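MdbA (PDB 4Z7X) is a thiol-disulfide oxidoreductase of Actinomyces oris that probably forms disulfide bonds in exported proteins, including those of the sortase-assembled pilus. Local coordinates at residues Q72-L84 with L208-V221. Residues are numbered along the deposited sequence; the frame is centred on the assembly and turned at random. Where two conformers were deposited one is given.
Sequences QFEGLHTQEINQL and LNKLQTPTSLTELV
The carboxylate of E80 reaches from helix 68-86 to the first turn of helix 216-222, joining on one side of the central sheet of a thioredoxin fold the helix that opens within a CxxC, probably the redox pair, and the C-terminal helix. Four donors grip it. OE1 takes L217 N at 2.9 Å on its syn side but 29° out of the carboxylate plane and, through its anti lone pair, H77 ND1 at 2.7 Å, nearly in the imidazole plane; OE2 takes T218 OG1 at 2.6 Å by its anti lone pair and T218 N from 44° above the carboxylate plane. CG of E80, held between backbone N and carbonyl carbon (chi1 70°), sends the extended chain to the amides at the helix start, whose dipole would probably favour its charge. With E80 cut back to alanine, the amides of L217 and T218 would probably lose their acceptor and H77 ND1 its partner. Toward the sheet, packing is tight: L217 fits as a knob among F73, H77, E80 and I81, its CD1 3.8 Å from I81 CG1, while F73 turns a ring edge to L211 CD1 and also touches V199 and I61. The outer side is looser: L76 CD1 meets CD of exposed P214 at 3.9 Å, the side chains crossing at about a right angle, and one water links L76 O to E80 N, 3.0 Å from it, and P214 O, 2.8 Å away.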
loop_
_atom_site.group_PDB
_atom_site.type_symbol
_atom_site.label_atom_id
_atom_site.label_comp_id
_atom_site.label_asym_id
_atom_site.label_seq_id
_atom_site.Cartn_x
_atom_site.Cartn_y
_atom_site.Cartn_z
ATOM N N GLN A 72 3.278 -6.442 10.453
ATOM C CA GLN A 72 2.764 -6.223 11.813
ATOM C C GLN A 72 1.982 -4.909 11.837
ATOM O O GLN A 72 0.917 -4.810 12.466
ATOM C CB GLN A 72 3.918 -6.134 12.838
ATOM C CG GLN A 72 4.665 -7.437 13.093
ATOM C CD GLN A 72 5.821 -7.275 14.079
ATOM O OE1 GLN A 72 6.993 -7.322 13.696
ATOM N NE2 GLN A 72 5.494 -7.067 15.345
ATOM N N PHE A 73 2.529 -3.885 11.158
ATOM C CA PHE A 73 1.904 -2.579 11.119
ATOM C C PHE A 73 0.546 -2.659 10.490
ATOM O O PHE A 73 -0.421 -2.112 11.025
ATOM C CB PHE A 73 2.806 -1.584 10.360
ATOM C CG PHE A 73 2.315 -0.151 10.378
ATOM C CD1 PHE A 73 1.344 0.267 9.469
ATOM C CD2 PHE A 73 2.839 0.785 11.289
ATOM C CE1 PHE A 73 0.877 1.572 9.484
ATOM C CE2 PHE A 73 2.395 2.087 11.292
ATOM C CZ PHE A 73 1.408 2.486 10.393
ATOM N N GLU A 74 0.464 -3.331 9.360
ATOM C CA GLU A 74 -0.791 -3.499 8.664
ATOM C C GLU A 74 -1.804 -4.238 9.551
ATOM O O GLU A 74 -2.974 -3.823 9.653
ATOM C CB GLU A 74 -0.566 -4.234 7.341
ATOM C CG GLU A 74 -1.862 -4.677 6.652
ATOM C CD GLU A 74 -2.736 -3.544 6.110
ATOM O OE1 GLU A 74 -3.910 -3.841 5.743
ATOM O OE2 GLU A 74 -2.244 -2.389 6.045
ATOM N N GLY A 75 -1.361 -5.321 10.192
ATOM C CA GLY A 75 -2.273 -6.043 11.058
ATOM C C GLY A 75 -2.828 -5.177 12.211
ATOM O O GLY A 75 -4.011 -5.210 12.515
ATOM N N LEU A 76 -1.976 -4.383 12.836
ATOM C CA LEU A 76 -2.380 -3.579 13.959
ATOM C C LEU A 76 -3.318 -2.442 13.562
ATOM O O LEU A 76 -4.222 -2.101 14.301
ATOM C CB LEU A 76 -1.138 -3.005 14.654
ATOM C CG LEU A 76 -1.322 -2.169 15.914
ATOM C CD1 LEU A 76 -2.045 -2.999 16.971
ATOM C CD2 LEU A 76 0.013 -1.630 16.439
ATOM N N HIS A 77 -3.020 -1.808 12.441
ATOM C CA HIS A 77 -3.659 -0.538 12.083
ATOM C C HIS A 77 -4.716 -0.612 11.000
ATOM O O HIS A 77 -5.365 0.396 10.734
ATOM C CB HIS A 77 -2.624 0.501 11.690
ATOM C CG HIS A 77 -1.681 0.850 12.796
ATOM N ND1 HIS A 77 -2.079 1.534 13.929
ATOM C CD2 HIS A 77 -0.369 0.578 12.972
ATOM C CE1 HIS A 77 -1.057 1.681 14.745
ATOM N NE2 HIS A 77 -0.004 1.106 14.195
ATOM N N THR A 78 -4.905 -1.776 10.372
ATOM C CA THR A 78 -5.858 -1.827 9.245
ATOM C C THR A 78 -7.260 -1.366 9.621
ATOM O O THR A 78 -7.898 -0.646 8.865
ATOM C CB THR A 78 -5.885 -3.186 8.510
ATOM O OG1 THR A 78 -6.825 -3.131 7.426
ATOM C CG2 THR A 78 -6.235 -4.360 9.454
ATOM N N GLN A 79 -7.744 -1.785 10.777
ATOM C CA GLN A 79 -9.106 -1.437 11.165
ATOM C C GLN A 79 -9.245 0.076 11.301
ATOM O O GLN A 79 -10.195 0.678 10.760
ATOM C CB GLN A 79 -9.467 -2.131 12.463
ATOM C CG GLN A 79 -10.906 -1.936 12.818
ATOM C CD GLN A 79 -11.855 -2.700 11.903
ATOM O OE1 GLN A 79 -11.507 -3.705 11.214
ATOM N NE2 GLN A 79 -13.075 -2.213 11.859
ATOM N N GLU A 80 -8.302 0.715 11.979
ATOM C CA GLU A 80 -8.434 2.178 12.195
ATOM C C GLU A 80 -8.122 2.988 10.928
ATOM O O GLU A 80 -8.675 4.044 10.727
ATOM C CB GLU A 80 -7.598 2.682 13.378
ATOM C CG GLU A 80 -6.092 2.677 13.202
ATOM C CD GLU A 80 -5.394 3.448 14.303
ATOM O OE1 GLU A 80 -4.200 3.165 14.564
ATOM O OE2 GLU A 80 -6.031 4.349 14.923
ATOM N N ILE A 81 -7.228 2.485 10.075
ATOM C CA ILE A 81 -6.998 3.170 8.810
ATOM C C ILE A 81 -8.286 3.150 7.975
ATOM O O ILE A 81 -8.688 4.161 7.384
ATOM C CB ILE A 81 -5.847 2.537 8.041
ATOM C CG1 ILE A 81 -4.552 2.860 8.786
ATOM C CG2 ILE A 81 -5.842 3.009 6.599
ATOM C CD1 ILE A 81 -3.306 2.187 8.280
ATOM N N ASN A 82 -8.916 1.977 7.865
ATOM C CA ASN A 82 -10.196 1.881 7.161
ATOM C C ASN A 82 -11.252 2.787 7.790
ATOM O O ASN A 82 -12.057 3.414 7.068
ATOM C CB ASN A 82 -10.695 0.447 7.127
ATOM C CG ASN A 82 -9.908 -0.397 6.152
ATOM O OD1 ASN A 82 -9.218 0.144 5.299
ATOM N ND2 ASN A 82 -9.967 -1.700 6.292
ATOM N N GLN A 83 -11.247 2.888 9.141
ATOM C CA GLN A 83 -12.214 3.736 9.823
ATOM C C GLN A 83 -11.953 5.192 9.547
ATOM O O GLN A 83 -12.893 5.928 9.279
ATOM C CB GLN A 83 -12.236 3.452 11.307
ATOM C CG GLN A 83 -13.393 4.091 11.986
ATOM C CD GLN A 83 -14.714 3.535 11.532
ATOM O OE1 GLN A 83 -14.880 2.319 11.378
ATOM N NE2 GLN A 83 -15.680 4.428 11.327
ATOM N N LEU A 84 -10.695 5.619 9.650
ATOM C CA LEU A 84 -10.347 6.995 9.328
ATOM C C LEU A 84 -10.757 7.349 7.923
ATOM O O LEU A 84 -11.228 8.456 7.677
ATOM C CB LEU A 84 -8.850 7.224 9.530
ATOM C CG LEU A 84 -8.417 7.255 10.992
ATOM C CD1 LEU A 84 -6.920 6.960 11.053
ATOM C CD2 LEU A 84 -8.784 8.567 11.755
ATOM N N LEU A 208 7.361 5.755 14.963
ATOM C CA LEU A 208 6.710 4.458 14.937
ATOM C C LEU A 208 6.638 3.822 16.303
ATOM O O LEU A 208 5.743 3.006 16.575
ATOM C CB LEU A 208 7.450 3.522 14.020
ATOM C CG LEU A 208 7.530 3.898 12.557
ATOM C CD1 LEU A 208 8.459 2.882 11.930
ATOM C CD2 LEU A 208 6.161 3.856 11.921
ATOM N N ASN A 209 7.540 4.227 17.191
ATOM C CA ASN A 209 7.493 3.734 18.578
ATOM C C ASN A 209 6.319 4.281 19.389
ATOM O O ASN A 209 5.984 3.736 20.450
ATOM C CB ASN A 209 8.823 3.989 19.286
ATOM C CG ASN A 209 10.002 3.392 18.516
ATOM O OD1 ASN A 209 10.178 2.186 18.483
ATOM N ND2 ASN A 209 10.818 4.244 17.905
ATOM N N LYS A 210 5.692 5.350 18.908
ATOM C CA LYS A 210 4.507 5.850 19.575
ATOM C C LYS A 210 3.232 5.215 19.045
ATOM O O LYS A 210 2.178 5.464 19.572
ATOM C CB LYS A 210 4.447 7.374 19.510
ATOM C CG LYS A 210 5.620 8.028 20.236
ATOM C CD LYS A 210 5.187 9.148 21.177
ATOM C CE LYS A 210 6.220 9.382 22.278
ATOM N NZ LYS A 210 7.478 10.004 21.772
ATOM N N LEU A 211 3.333 4.356 18.033
ATOM C CA LEU A 211 2.145 3.732 17.462
ATOM C C LEU A 211 2.077 2.285 17.885
ATOM O O LEU A 211 2.281 1.401 17.079
ATOM C CB LEU A 211 2.182 3.796 15.934
ATOM C CG LEU A 211 2.398 5.176 15.311
ATOM C CD1 LEU A 211 2.603 5.050 13.815
ATOM C CD2 LEU A 211 1.212 6.056 15.623
ATOM N N GLN A 212 1.708 2.026 19.121
ATOM C CA GLN A 212 1.747 0.636 19.560
ATOM C C GLN A 212 0.386 0.091 19.937
ATOM O O GLN A 212 0.272 -1.021 20.414
ATOM C CB GLN A 212 2.807 0.453 20.646
ATOM C CG GLN A 212 4.218 0.649 20.093
ATOM C CD GLN A 212 5.300 0.364 21.122
ATOM O OE1 GLN A 212 5.122 -0.473 22.009
ATOM N NE2 GLN A 212 6.432 1.056 21.009
ATOM N N THR A 213 -0.657 0.847 19.629
ATOM C CA THR A 213 -2.013 0.399 19.877
ATOM C C THR A 213 -2.856 0.525 18.598
ATOM O O THR A 213 -2.472 1.247 17.657
ATOM C CB THR A 213 -2.681 1.206 21.011
ATOM O OG1 THR A 213 -3.133 2.478 20.516
ATOM C CG2 THR A 213 -1.733 1.410 22.187
ATOM N N PRO A 214 -4.011 -0.173 18.558
ATOM C CA PRO A 214 -4.813 -0.131 17.340
ATOM C C PRO A 214 -5.575 1.150 17.150
ATOM O O PRO A 214 -6.296 1.288 16.163
ATOM C CB PRO A 214 -5.821 -1.286 17.491
ATOM C CG PRO A 214 -5.620 -1.875 18.823
ATOM C CD PRO A 214 -4.433 -1.247 19.483
ATOM N N THR A 215 -5.461 2.069 18.094
ATOM C CA THR A 215 -6.086 3.381 17.968
ATOM C C THR A 215 -5.070 4.514 17.923
ATOM O O THR A 215 -5.446 5.697 17.967
ATOM C CB THR A 215 -7.015 3.655 19.154
ATOM O OG1 THR A 215 -6.283 3.500 20.376
ATOM C CG2 THR A 215 -8.146 2.712 19.110
ATOM N N SER A 216 -3.798 4.166 17.843
ATOM C CA SER A 216 -2.760 5.199 17.906
ATOM C C SER A 216 -2.737 6.158 16.711
ATOM O O SER A 216 -2.461 7.331 16.905
ATOM C CB SER A 216 -1.395 4.604 18.203
ATOM O OG SER A 216 -1.075 3.573 17.308
ATOM N N LEU A 217 -3.084 5.710 15.502
ATOM C CA LEU A 217 -3.165 6.638 14.368
ATOM C C LEU A 217 -4.359 7.570 14.564
ATOM O O LEU A 217 -4.284 8.757 14.252
ATOM C CB LEU A 217 -3.242 5.936 12.981
ATOM C CG LEU A 217 -1.925 5.250 12.581
ATOM C CD1 LEU A 217 -2.222 4.311 11.441
ATOM C CD2 LEU A 217 -0.871 6.267 12.183
ATOM N N THR A 218 -5.469 7.035 15.041
ATOM C CA THR A 218 -6.649 7.855 15.307
ATOM C C THR A 218 -6.360 8.977 16.305
ATOM O O THR A 218 -6.726 10.145 16.083
ATOM C CB THR A 218 -7.826 6.967 15.715
ATOM O OG1 THR A 218 -8.061 6.019 14.682
ATOM C CG2 THR A 218 -9.047 7.771 15.950
ATOM N N GLU A 219 -5.638 8.627 17.357
ATOM C CA GLU A 219 -5.209 9.612 18.358
ATOM C C GLU A 219 -4.320 10.695 17.783
ATOM O O GLU A 219 -4.510 11.878 18.082
ATOM C CB GLU A 219 -4.523 8.916 19.517
ATOM C CG GLU A 219 -5.477 8.005 20.298
ATOM C CD GLU A 219 -4.786 6.879 21.058
ATOM O OE1 GLU A 219 -3.539 6.921 21.249
ATOM O OE2 GLU A 219 -5.502 5.942 21.480
ATOM N N LEU A 220 -3.383 10.296 16.931
ATOM C CA LEU A 220 -2.532 11.247 16.223
ATOM C C LEU A 220 -3.366 12.179 15.345
ATOM O O LEU A 220 -3.208 13.389 15.376
ATOM C CB LEU A 220 -1.539 10.480 15.368
ATOM C CG LEU A 220 -0.681 11.322 14.404
ATOM C CD1 LEU A 220 0.122 12.388 15.148
ATOM C CD2 LEU A 220 0.210 10.444 13.553
ATOM N N VAL A 221 -4.251 11.599 14.539
ATOM C CA VAL A 221 -5.046 12.380 13.585
ATOM C C VAL A 221 -6.011 13.339 14.297
ATOM O O VAL A 221 -6.167 14.503 13.897
ATOM C CB VAL A 221 -5.785 11.436 12.596
ATOM C CG1 VAL A 221 -6.792 12.161 11.731
ATOM C CG2 VAL A 221 -4.770 10.709 11.729
HETATM O O HOH W 1 -6.654 -0.613 14.083
HETATM O O HOH W 2 2.447 0.227 14.981
#